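Local coordinates for protein octenoyl-coa reductase/carboxylase (Streptomyces sp., PDB 4A0S) that binds NADP and octanoyl-CoA and reductively carboxylates 2-octenoyl-CoA, giving an unusual extender unit for cinnabaramide polyketide biosynthesis, at residues A[77-80]-A[81-85]; A[189-192]-A[193-197]; A[370-373]-A[374-378]; A[393-396]-A[397-401]. All coordinates share one frame; numbering follows the deposited sequence.

Contact 1 (A[77-80]-A[81-85]); sequences NTVW and SAMFE. With CO8 (octanoyl-coenzyme A), chain E.
Helix 76-82 ends beside the coenzyme A ester in a Schellman motif, in which Glu85 N reaches back to Trp80 O at 2.9 Å. Phe84, with positive phi, donates its N to Ser81 O to complete the motif. One turn earlier, Asn77 O takes two donors from Ser81: N at 2.7 Å and OG at 2.8 Å. They arrive from opposite faces of the carbonyl plane. Val79 and Met83 lie side by side, with CG1 3.7 Å from SD. Met83 CG lies beside its backbone N, opposite the carbonyl carbon (chi1 -70°), and the extended chi2 carries SD alongside Val79. That sulfur also makes an oblique Met-aromatic contact with Trp80, 5.3 Å from the centroid of its six-membered ring. Glu85 OE1 sits 3.9 Å from Trp80 CZ3, and carboxylate and ring planes are 17° apart. Glu85 OE2 forms a salt bridge with Lys44. The indole serves both bound groups. Its CD1 is 3.4 Å from C2P of octanoyl-CoA, and NE1 donates to O2D of NADP. Asn77 lines the pocket, with CB 3.3 Å from the thioester oxygen O1', while its ND2 is bonded to Ser115. With an alanine in place of Trp80, the NADP oxygen would probably lose this indole donor, and a gap would open beside the C2P methylene. The helix end joins polar recognition of the cofactor to apolar packing on the acyl-CoA.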
loop_
_atom_site.group_PDB
_atom_site.type_symbol
_atom_site.label_atom_id
_atom_site.label_comp_id
_atom_site.label_asym_id
_atom_site.label_seq_id
_atom_site.Cartn_x
_atom_site.Cartn_y
_atom_site.Cartn_z
ATOM N N ASN A 77 -16.781 -1.407 -25.552
ATOM C CA ASN A 77 -17.075 -2.836 -25.519
ATOM C C ASN A 77 -18.338 -3.184 -26.317
ATOM O O ASN A 77 -18.458 -4.295 -26.838
ATOM C CB ASN A 77 -17.099 -3.426 -24.093
ATOM C CG ASN A 77 -18.270 -2.913 -23.242
ATOM O OD1 ASN A 77 -18.988 -2.000 -23.625
ATOM N ND2 ASN A 77 -18.457 -3.515 -22.068
ATOM N N THR A 78 -19.242 -2.212 -26.429
ATOM C CA THR A 78 -20.432 -2.327 -27.264
ATOM C C THR A 78 -19.996 -2.498 -28.701
ATOM O O THR A 78 -20.485 -3.385 -29.401
ATOM C CB THR A 78 -21.337 -1.075 -27.136
ATOM O OG1 THR A 78 -21.488 -0.742 -25.748
ATOM C CG2 THR A 78 -22.727 -1.321 -27.785
ATOM N N VAL A 79 -19.075 -1.639 -29.132
ATOM C CA VAL A 79 -18.415 -1.753 -30.426
ATOM C C VAL A 79 -17.690 -3.091 -30.594
ATOM O O VAL A 79 -17.896 -3.760 -31.603
ATOM C CB VAL A 79 -17.416 -0.596 -30.658
ATOM C CG1 VAL A 79 -16.692 -0.751 -31.993
ATOM C CG2 VAL A 79 -18.122 0.756 -30.552
ATOM N N TRP A 80 -16.838 -3.467 -29.637
ATOM C CA TRP A 80 -16.155 -4.757 -29.714
ATOM C C TRP A 80 -17.182 -5.876 -29.882
ATOM O O TRP A 80 -17.004 -6.740 -30.731
ATOM C CB TRP A 80 -15.322 -5.054 -28.461
ATOM C CG TRP A 80 -14.179 -4.137 -28.200
ATOM C CD1 TRP A 80 -13.905 -3.495 -27.026
ATOM C CD2 TRP A 80 -13.165 -3.740 -29.122
ATOM N NE1 TRP A 80 -12.769 -2.735 -27.155
ATOM C CE2 TRP A 80 -12.301 -2.857 -28.433
ATOM C CE3 TRP A 80 -12.906 -4.033 -30.467
ATOM C CZ2 TRP A 80 -11.180 -2.274 -29.040
ATOM C CZ3 TRP A 80 -11.798 -3.458 -31.076
ATOM C CH2 TRP A 80 -10.943 -2.589 -30.359
ATOM N N SER A 81 -18.241 -5.847 -29.064
ATOM C CA SER A 81 -19.345 -6.818 -29.142
ATOM C C SER A 81 -19.910 -6.942 -30.534
ATOM O O SER A 81 -20.041 -8.042 -31.066
ATOM C CB SER A 81 -20.529 -6.394 -28.272
ATOM O OG SER A 81 -20.205 -6.426 -26.919
ATOM N N ALA A 82 -20.315 -5.805 -31.086
ATOM C CA ALA A 82 -20.973 -5.768 -32.381
ATOM C C ALA A 82 -20.033 -6.153 -33.518
ATOM O O ALA A 82 -20.477 -6.480 -34.616
ATOM C CB ALA A 82 -21.568 -4.415 -32.617
ATOM N N MET A 83 -18.733 -6.083 -33.257
ATOM C CA MET A 83 -17.719 -6.566 -34.190
ATOM C C MET A 83 -17.355 -8.033 -33.964
ATOM O O MET A 83 -16.563 -8.599 -34.728
ATOM C CB MET A 83 -16.446 -5.735 -34.050
ATOM C CG MET A 83 -16.556 -4.322 -34.546
ATOM S SD MET A 83 -15.091 -3.364 -34.127
ATOM C CE MET A 83 -13.785 -4.258 -34.915
ATOM N N PHE A 84 -17.916 -8.632 -32.910
ATOM C CA PHE A 84 -17.523 -9.977 -32.440
ATOM C C PHE A 84 -16.017 -10.102 -32.143
ATOM O O PHE A 84 -15.423 -11.184 -32.227
ATOM C CB PHE A 84 -18.051 -11.075 -33.380
ATOM C CG PHE A 84 -19.522 -10.934 -33.705
ATOM C CD1 PHE A 84 -20.498 -11.342 -32.799
ATOM C CD2 PHE A 84 -19.934 -10.384 -34.924
ATOM C CE1 PHE A 84 -21.867 -11.204 -33.095
ATOM C CE2 PHE A 84 -21.295 -10.241 -35.227
ATOM C CZ PHE A 84 -22.259 -10.657 -34.311
ATOM N N GLU A 85 -15.420 -8.978 -31.754
ATOM C CA GLU A 85 -14.004 -8.912 -31.406
ATOM C C GLU A 85 -13.736 -8.663 -29.912
ATOM O O GLU A 85 -14.545 -8.040 -29.227
ATOM C CB GLU A 85 -13.318 -7.841 -32.233
ATOM C CG GLU A 85 -13.199 -8.204 -33.684
ATOM C CD GLU A 85 -12.250 -7.291 -34.410
ATOM O OE1 GLU A 85 -11.767 -6.325 -33.783
ATOM O OE2 GLU A 85 -11.976 -7.542 -35.598
HETATM N N1A CO8 E . -15.702 -17.586 -32.288
HETATM C C2A CO8 E . -16.098 -18.343 -31.263
HETATM N N3A CO8 E . -15.293 -18.585 -30.234
HETATM C C4A CO8 E . -14.050 -18.053 -30.219
HETATM C C5A CO8 E . -13.600 -17.256 -31.264
HETATM C C6A CO8 E . -14.469 -17.027 -32.328
HETATM N N6A CO8 E . -14.085 -16.259 -33.353
HETATM N N7A CO8 E . -12.355 -16.870 -30.983
HETATM C C8A CO8 E . -12.028 -17.406 -29.805
HETATM N N9A CO8 E . -13.060 -18.129 -29.341
HETATM C C1B CO8 E . -13.157 -18.905 -28.075
HETATM C C2B CO8 E . -12.377 -20.220 -28.171
HETATM O O2B CO8 E . -13.105 -21.274 -27.500
HETATM C C3B CO8 E . -11.102 -19.864 -27.411
HETATM O O3B CO8 E . -10.501 -21.028 -26.863
HETATM P P3B CO8 E . -9.213 -21.596 -27.662
HETATM O O7A CO8 E . -9.513 -23.173 -27.939
HETATM O O8A CO8 E . -9.188 -20.981 -29.188
HETATM O O9A CO8 E . -7.949 -21.319 -26.949
HETATM C C4B CO8 E . -11.600 -18.936 -26.309
HETATM O O4B CO8 E . -12.609 -18.143 -26.952
HETATM C C5B CO8 E . -10.538 -17.908 -25.898
HETATM O O5B CO8 E . -11.112 -16.980 -24.955
HETATM P P1A CO8 E . -11.406 -17.464 -23.415
HETATM O O1A CO8 E . -12.045 -16.144 -22.643
HETATM O O2A CO8 E . -12.358 -18.614 -23.296
HETATM O O3A CO8 E . -9.950 -17.928 -22.804
HETATM P P2A CO8 E . -8.828 -17.034 -22.008
HETATM O O4A CO8 E . -7.400 -17.557 -22.492
HETATM O O5A CO8 E . -8.964 -17.063 -20.514
HETATM O O6A CO8 E . -8.939 -15.513 -22.594
HETATM C CBP CO8 E . -9.083 -13.060 -22.499
HETATM C CCP CO8 E . -8.814 -14.371 -21.723
HETATM C CDP CO8 E . -7.878 -12.860 -23.434
HETATM C CEP CO8 E . -9.105 -11.920 -21.478
HETATM C CAP CO8 E . -10.435 -13.170 -23.281
HETATM O OAP CO8 E . -11.552 -13.616 -22.446
HETATM C C9P CO8 E . -10.823 -11.890 -24.070
HETATM O O9P CO8 E . -10.223 -11.623 -25.119
HETATM N N8P CO8 E . -11.839 -11.148 -23.574
HETATM C C7P CO8 E . -12.373 -9.945 -24.279
HETATM C C6P CO8 E . -11.898 -8.578 -23.711
HETATM C C5P CO8 E . -11.581 -7.631 -24.894
HETATM O O5P CO8 E . -10.689 -7.921 -25.686
HETATM N N4P CO8 E . -12.357 -6.582 -25.155
HETATM C C3P CO8 E . -13.357 -5.914 -24.329
HETATM C C2P CO8 E . -12.663 -4.573 -24.048
HETATM S S1P CO8 E . -12.455 -4.276 -22.252
HETATM C "C1'" CO8 E . -13.746 -3.143 -22.045
HETATM O "O1'" CO8 E . -14.151 -2.401 -22.959
HETATM C "C2'" CO8 E . -14.298 -3.164 -20.783
HETATM C "C3'" CO8 E . -15.325 -2.334 -20.396
HETATM C "C4'" CO8 E . -15.796 -2.402 -19.079
HETATM C "C5'" CO8 E . -15.407 -3.645 -18.294
HETATM C "C6'" CO8 E . -16.187 -3.536 -16.965
HETATM C "C7'" CO8 E . -15.686 -4.580 -16.007
HETATM C "C8'" CO8 E . -16.575 -4.532 -14.761
#

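Contact 2 (A[189-192]-A[193-197]); sequences AHLT and WEEAA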
loop_
_atom_site.group_PDB
_atom_site.type_symbol
_atom_site.label_atom_id
_atom_site.label_comp_id
_atom_site.label_asym_id
_atom_site.label_seq_id
_atom_site.Cartn_x
_atom_site.Cartn_y
_atom_site.Cartn_z
ATOM N N ALA A 189 -28.793 12.972 -8.643
ATOM C CA ALA A 189 -30.120 13.575 -8.816
ATOM C C ALA A 189 -30.173 14.780 -9.789
ATOM O O ALA A 189 -31.195 15.033 -10.428
ATOM C CB ALA A 189 -30.706 13.940 -7.461
ATOM N N HIS A 190 -29.072 15.509 -9.903
ATOM C CA HIS A 190 -29.054 16.731 -10.674
ATOM C C HIS A 190 -28.810 16.462 -12.149
ATOM O O HIS A 190 -28.725 17.389 -12.936
ATOM C CB HIS A 190 -27.940 17.618 -10.154
ATOM C CG HIS A 190 -26.585 17.008 -10.326
ATOM N ND1 HIS A 190 -26.101 16.026 -9.485
ATOM C CD2 HIS A 190 -25.631 17.207 -11.264
ATOM C CE1 HIS A 190 -24.895 15.668 -9.882
ATOM N NE2 HIS A 190 -24.581 16.374 -10.955
ATOM N N LEU A 191 -28.671 15.192 -12.510
ATOM C CA LEU A 191 -28.332 14.828 -13.868
ATOM C C LEU A 191 -29.547 14.340 -14.619
ATOM O O LEU A 191 -30.432 13.742 -14.033
ATOM C CB LEU A 191 -27.309 13.712 -13.864
ATOM C CG LEU A 191 -25.909 14.066 -13.358
ATOM C CD1 LEU A 191 -25.040 12.848 -13.500
ATOM C CD2 LEU A 191 -25.305 15.271 -14.081
ATOM N N THR A 192 -29.553 14.550 -15.923
ATOM C CA THR A 192 -30.567 13.967 -16.763
ATOM C C THR A 192 -30.234 12.486 -16.898
ATOM O O THR A 192 -29.128 12.050 -16.550
ATOM C CB THR A 192 -30.571 14.602 -18.159
ATOM O OG1 THR A 192 -29.351 14.272 -18.824
ATOM C CG2 THR A 192 -30.718 16.112 -18.082
ATOM N N TRP A 193 -31.171 11.711 -17.421
ATOM C CA TRP A 193 -30.953 10.284 -17.603
ATOM C C TRP A 193 -29.719 10.004 -18.431
ATOM O O TRP A 193 -28.842 9.220 -18.026
ATOM C CB TRP A 193 -32.159 9.638 -18.256
ATOM C CG TRP A 193 -33.359 9.713 -17.439
ATOM C CD1 TRP A 193 -34.481 10.438 -17.709
ATOM C CD2 TRP A 193 -33.589 9.064 -16.179
ATOM N NE1 TRP A 193 -35.399 10.269 -16.716
ATOM C CE2 TRP A 193 -34.881 9.432 -15.759
ATOM C CE3 TRP A 193 -32.833 8.196 -15.370
ATOM C CZ2 TRP A 193 -35.446 8.955 -14.568
ATOM C CZ3 TRP A 193 -33.390 7.726 -14.190
ATOM C CH2 TRP A 193 -34.675 8.118 -13.791
ATOM N N GLU A 194 -29.649 10.658 -19.589
ATOM C CA GLU A 194 -28.559 10.439 -20.512
ATOM C C GLU A 194 -27.222 10.894 -19.901
ATOM O O GLU A 194 -26.185 10.251 -20.088
ATOM C CB GLU A 194 -28.840 11.106 -21.866
ATOM C CG GLU A 194 -29.089 12.609 -21.783
ATOM C CD GLU A 194 -30.540 12.978 -21.491
ATOM O OE1 GLU A 194 -31.304 12.167 -20.915
ATOM O OE2 GLU A 194 -30.906 14.117 -21.848
ATOM N N GLU A 195 -27.246 11.977 -19.136
ATOM C CA GLU A 195 -26.031 12.446 -18.460
ATOM C C GLU A 195 -25.534 11.435 -17.425
ATOM O O GLU A 195 -24.333 11.150 -17.332
ATOM C CB GLU A 195 -26.315 13.749 -17.741
ATOM C CG GLU A 195 -26.341 14.970 -18.630
ATOM C CD GLU A 195 -27.038 16.130 -17.951
ATOM O OE1 GLU A 195 -27.357 16.013 -16.759
ATOM O OE2 GLU A 195 -27.255 17.166 -18.612
ATOM N N ALA A 196 -26.474 10.924 -16.639
ATOM C CA ALA A 196 -26.200 9.916 -15.615
ATOM C C ALA A 196 -25.673 8.612 -16.246
ATOM O O ALA A 196 -24.725 8.010 -15.743
ATOM C CB ALA A 196 -27.450 9.651 -14.807
ATOM N N ALA A 197 -26.265 8.229 -17.377
ATOM C CA ALA A 197 -25.961 6.982 -18.085
ATOM C C ALA A 197 -24.558 6.909 -18.678
ATOM O O ALA A 197 -24.003 5.815 -18.806
ATOM C CB ALA A 197 -26.976 6.757 -19.191
#
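The backbone is extended through Leu191 and Thr192, then turns directly into helix 193-197, where Ala196 N donates to Thr192 O at 2.9 Å. Thr192 is the N-cap. Its OG1 accepts from Glu195 N at 3.1 Å, and in return Glu195 OE1 accepts from Thr192 N at 2.8 Å. The two reciprocal bonds make a capping box. The bond from Thr192 N is nearly straight, at 167°, but the donor approaches from above the carboxylate plane, 55° out of it. Thr192 OG1 stands between its own N and carbonyl carbon (chi1 66°), which turns it to the first turn of the helix. CG2 of Thr192 then rests 3.6 Å from Glu195 OE1. Leu191 packs on the same first turn. Its CD2 is 3.5 Å from Glu195 OE1, and its CB is 4.2 Å from Ala196 CB; Leu191 and Ala196 hold the two positions of a hydrophobic staple. Two residues after the cap, Glu194 folds back over it with its chain bent at chi2, its CD 3.2 Å from Thr192 OG1, while its OE2 accepts from Gly419 N. Glu195 OE2 goes outward to a salt bridge with Arg428 and a bond from Asn437. The Trp193 ring leaves the cap and makes a cation-pi contact with Lys187. The cap therefore satisfies two buried backbone N-H groups at the start of the helix. The negative charge of Glu195 is probably eased by both Arg428 and the helix N-terminus.

Contact 3 (A[370-373]-A[374-378]); sequences ATNR and LFESG
Glu376 lies back over Asn372 and Arg373, along the last turn of helix 365-376. Its CB is 3.4 Å from Asn372 O. CG stays beside the backbone N, opposite the carbonyl carbon (chi1 -82°), and this brings it to 3.2 Å from the same Asn372 O. The chain then runs extended, and the carboxylate comes down between the two earlier side chains. OE1 meets the aliphatic part of Arg373, 3.7 Å from CG. OE2 is 3.6 Å from Asn372 ND2, and the amide and carboxylate planes are 39° apart. That amide nitrogen has its bond elsewhere, to Pro186 O. The guanidinium plane of Arg373 is turned 32° from the carboxylate, and its NE remains 5.3 Å from OE1, so the opposite charges are near but not in contact. Arg373 NH1 lies close to the like-charged Arg305 of the third subunit. Under the side chain, Glu376 N donates to Asn372 O at 2.8 Å. On another side of the helix, Thr371 and Phe375 lie side by side: CG2 is 3.6 Å from CE2, and Thr371 O sits at the ring edge, 3.2 Å from CD2. Helices 200-210 and 232-243 pack on this side. Gly378, with positive phi, leads the chain out. Replacing Glu376 by alanine removes the carboxylate lying along Arg373 CG and near Asn372 ND2, and would probably leave the two arginines with less negative charge nearby. The turn thus divides into a polar side with loosely associated charges and an apolar side packed against neighbouring helices.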
loop_
_atom_site.group_PDB
_atom_site.type_symbol
_atom_site.label_atom_id
_atom_site.label_comp_id
_atom_site.label_asym_id
_atom_site.label_seq_id
_atom_site.Cartn_x
_atom_site.Cartn_y
_atom_site.Cartn_z
ATOM N N ALA A 370 -17.571 5.574 -5.046
ATOM C CA ALA A 370 -16.663 6.709 -4.907
ATOM C C ALA A 370 -16.789 7.599 -6.133
ATOM O O ALA A 370 -16.847 8.829 -6.026
ATOM C CB ALA A 370 -15.249 6.222 -4.770
ATOM N N THR A 371 -16.819 6.966 -7.302
ATOM C CA THR A 371 -17.001 7.698 -8.546
ATOM C C THR A 371 -18.304 8.488 -8.494
ATOM O O THR A 371 -18.347 9.689 -8.767
ATOM C CB THR A 371 -16.973 6.738 -9.739
ATOM O OG1 THR A 371 -15.692 6.090 -9.765
ATOM C CG2 THR A 371 -17.193 7.498 -11.054
ATOM N N ASN A 372 -19.366 7.792 -8.136
ATOM C CA ASN A 372 -20.694 8.383 -8.066
ATOM C C ASN A 372 -20.712 9.576 -7.119
ATOM O O ASN A 372 -21.343 10.580 -7.409
ATOM C CB ASN A 372 -21.718 7.335 -7.625
ATOM C CG ASN A 372 -23.122 7.713 -8.003
ATOM O OD1 ASN A 372 -23.349 8.343 -9.040
ATOM N ND2 ASN A 372 -24.074 7.319 -7.185
ATOM N N ARG A 373 -19.985 9.475 -6.011
ATOM C CA ARG A 373 -19.896 10.575 -5.063
ATOM C C ARG A 373 -19.284 11.811 -5.681
ATOM O O ARG A 373 -19.665 12.924 -5.347
ATOM C CB ARG A 373 -19.091 10.166 -3.843
ATOM C CG ARG A 373 -19.887 9.304 -2.946
ATOM C CD ARG A 373 -18.990 8.623 -1.971
ATOM N NE ARG A 373 -19.794 7.935 -0.979
ATOM C CZ ARG A 373 -19.293 7.290 0.070
ATOM N NH1 ARG A 373 -17.978 7.214 0.257
ATOM N NH2 ARG A 373 -20.114 6.701 0.920
ATOM N N LEU A 374 -18.330 11.608 -6.580
ATOM C CA LEU A 374 -17.691 12.738 -7.232
ATOM C C LEU A 374 -18.637 13.370 -8.241
ATOM O O LEU A 374 -18.567 14.557 -8.500
ATOM C CB LEU A 374 -16.408 12.299 -7.900
ATOM C CG LEU A 374 -15.309 11.915 -6.902
ATOM C CD1 LEU A 374 -14.105 11.328 -7.637
ATOM C CD2 LEU A 374 -14.891 13.114 -6.054
ATOM N N PHE A 375 -19.514 12.559 -8.835
ATOM C CA PHE A 375 -20.545 13.116 -9.708
ATOM C C PHE A 375 -21.579 13.854 -8.890
ATOM O O PHE A 375 -22.021 14.943 -9.266
ATOM C CB PHE A 375 -21.204 12.022 -10.540
ATOM C CG PHE A 375 -20.404 11.643 -11.724
ATOM C CD1 PHE A 375 -20.523 12.364 -12.908
ATOM C CD2 PHE A 375 -19.480 10.613 -11.652
ATOM C CE1 PHE A 375 -19.755 12.032 -14.019
ATOM C CE2 PHE A 375 -18.704 10.271 -12.767
ATOM C CZ PHE A 375 -18.846 10.985 -13.947
ATOM N N GLU A 376 -21.918 13.259 -7.747
ATOM C CA GLU A 376 -22.949 13.765 -6.851
ATOM C C GLU A 376 -22.642 15.171 -6.358
ATOM O O GLU A 376 -23.554 15.981 -6.213
ATOM C CB GLU A 376 -23.143 12.818 -5.669
ATOM C CG GLU A 376 -24.037 11.630 -5.985
ATOM C CD GLU A 376 -24.092 10.649 -4.836
ATOM O OE1 GLU A 376 -23.204 10.710 -3.968
ATOM O OE2 GLU A 376 -25.035 9.839 -4.785
ATOM N N SER A 377 -21.358 15.446 -6.119
ATOM C CA SER A 377 -20.899 16.757 -5.658
ATOM C C SER A 377 -20.671 17.722 -6.820
ATOM O O SER A 377 -20.477 18.926 -6.609
ATOM C CB SER A 377 -19.579 16.589 -4.923
ATOM O OG SER A 377 -18.583 16.191 -5.840
ATOM N N GLY A 378 -20.631 17.186 -8.038
ATOM C CA GLY A 378 -20.377 18.016 -9.211
ATOM C C GLY A 378 -18.886 18.232 -9.414
ATOM O O GLY A 378 -18.476 18.955 -10.323
#

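Contact 4 (A[393-396]-A[397-401]); sequences AAEA and CRVVQ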
loop_
_atom_site.group_PDB
_atom_site.type_symbol
_atom_site.label_atom_id
_atom_site.label_comp_id
_atom_site.label_asym_id
_atom_site.label_seq_id
_atom_site.Cartn_x
_atom_site.Cartn_y
_atom_site.Cartn_z
ATOM N N ALA A 393 -29.324 3.539 -31.986
ATOM C CA ALA A 393 -28.187 3.070 -31.186
ATOM C C ALA A 393 -27.099 2.444 -32.047
ATOM O O ALA A 393 -25.915 2.566 -31.743
ATOM C CB ALA A 393 -28.649 2.095 -30.109
ATOM N N ALA A 394 -27.495 1.799 -33.145
ATOM C CA ALA A 394 -26.504 1.252 -34.088
ATOM C C ALA A 394 -25.567 2.352 -34.635
ATOM O O ALA A 394 -24.350 2.189 -34.693
ATOM C CB ALA A 394 -27.197 0.515 -35.219
ATOM N N GLU A 395 -26.162 3.474 -35.012
ATOM C CA GLU A 395 -25.425 4.619 -35.522
ATOM C C GLU A 395 -24.549 5.167 -34.427
ATOM O O GLU A 395 -23.374 5.438 -34.645
ATOM C CB GLU A 395 -26.394 5.705 -35.988
ATOM C CG GLU A 395 -25.728 6.946 -36.561
ATOM C CD GLU A 395 -24.802 6.636 -37.720
ATOM O OE1 GLU A 395 -25.041 5.649 -38.459
ATOM O OE2 GLU A 395 -23.818 7.379 -37.880
ATOM N N ALA A 396 -25.124 5.314 -33.237
ATOM C CA ALA A 396 -24.365 5.777 -32.076
ATOM C C ALA A 396 -23.124 4.921 -31.913
ATOM O O ALA A 396 -22.024 5.430 -31.758
ATOM C CB ALA A 396 -25.220 5.742 -30.830
ATOM N N CYS A 397 -23.312 3.610 -31.992
ATOM C CA CYS A 397 -22.223 2.650 -31.917
ATOM C C CYS A 397 -21.201 2.839 -33.036
ATOM O O CYS A 397 -19.990 2.885 -32.791
ATOM C CB CYS A 397 -22.788 1.244 -31.956
ATOM S SG CYS A 397 -21.677 0.049 -31.280
ATOM N N ARG A 398 -21.704 2.971 -34.263
ATOM C CA ARG A 398 -20.865 3.253 -35.414
ATOM C C ARG A 398 -20.069 4.529 -35.185
ATOM O O ARG A 398 -18.889 4.601 -35.516
ATOM C CB ARG A 398 -21.746 3.394 -36.658
ATOM C CG ARG A 398 -21.006 3.671 -37.953
ATOM C CD ARG A 398 -20.116 2.506 -38.320
ATOM N NE ARG A 398 -19.561 2.653 -39.656
ATOM C CZ ARG A 398 -18.559 1.922 -40.138
ATOM N NH1 ARG A 398 -17.982 0.993 -39.384
ATOM N NH2 ARG A 398 -18.127 2.135 -41.374
ATOM N N VAL A 399 -20.713 5.544 -34.632
ATOM C CA VAL A 399 -20.021 6.800 -34.353
ATOM C C VAL A 399 -18.779 6.533 -33.515
ATOM O O VAL A 399 -17.688 6.956 -33.873
ATOM C CB VAL A 399 -20.954 7.829 -33.660
ATOM C CG1 VAL A 399 -20.138 8.883 -32.907
ATOM C CG2 VAL A 399 -21.891 8.482 -34.687
ATOM N N VAL A 400 -18.961 5.817 -32.405
ATOM C CA VAL A 400 -17.852 5.452 -31.532
ATOM C C VAL A 400 -16.856 4.548 -32.241
ATOM O O VAL A 400 -15.657 4.752 -32.141
ATOM C CB VAL A 400 -18.342 4.793 -30.224
ATOM C CG1 VAL A 400 -17.142 4.237 -29.406
ATOM C CG2 VAL A 400 -19.128 5.806 -29.419
ATOM N N GLN A 401 -17.365 3.567 -32.978
ATOM C CA GLN A 401 -16.495 2.727 -33.794
ATOM C C GLN A 401 -15.591 3.537 -34.716
ATOM O O GLN A 401 -14.409 3.241 -34.849
ATOM C CB GLN A 401 -17.296 1.727 -34.614
ATOM C CG GLN A 401 -16.382 0.774 -35.377
ATOM C CD GLN A 401 -17.149 -0.246 -36.152
ATOM O OE1 GLN A 401 -18.237 0.020 -36.620
ATOM N NE2 GLN A 401 -16.575 -1.426 -36.304
#
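The carboxylate of Glu395 meets Val399 through OE2, 3.9 Å from CG2, with the two side chains crossing at about a right angle. A turn on, the guanidinium of Arg398 has Gln401 OE1 at its edge, in its plane. NH1 donates to that oxygen at 2.9 Å. Seen from the amide the approach is different: the donor stands above the carbonyl plane, 69° out of it. A bend at chi2 (64°) helps carry the arginine toward this partner. Gln401 OE1 also accepts from Val46 N. NH2 of Arg398 forms a salt bridge with Asp43, and Glu395 OE1 forms one with Arg47. Helix 393-401 is the crossover of a beta-alpha-beta unit between the parallel strands 384-389 and 408-412. Its regular backbone bonds include Val399 N to Glu395 O at 2.7 Å and Cys397 N to Ala393 O at 2.8 Å. The small side chain of Ala396 lies against Val409 and Val411 of the second strand and Tyr388 of the first. Cys397 CB is 3.3 Å from Ala394 O. Val400 CG2 packs 3.7 Å from Ala396 O, and its side chain also touches the bound NADP.

Overall arrangement
The four contacts follow one another along the chain in the order 1, 2, 3, 4, all within the enoyl reductase part of the protein. They form two touching pairs. Contacts 1 and 4 have centres 11 Å apart, where helix 76-82 packs on helix 393-401. Val79 meets Val400 there, and Met83 meets Gln401. This pair borders NADP, and contact 1 also borders the acyl-CoA. Contacts 2 and 3 have centres 12 Å apart, and His190 packs against the backbone at the end of helix 365-376. Contact 3 lies across the chain's centre from contacts 1 and 4, 29 and 27 Å away between centres. Residues distant in sequence thus build the ligand-side pair.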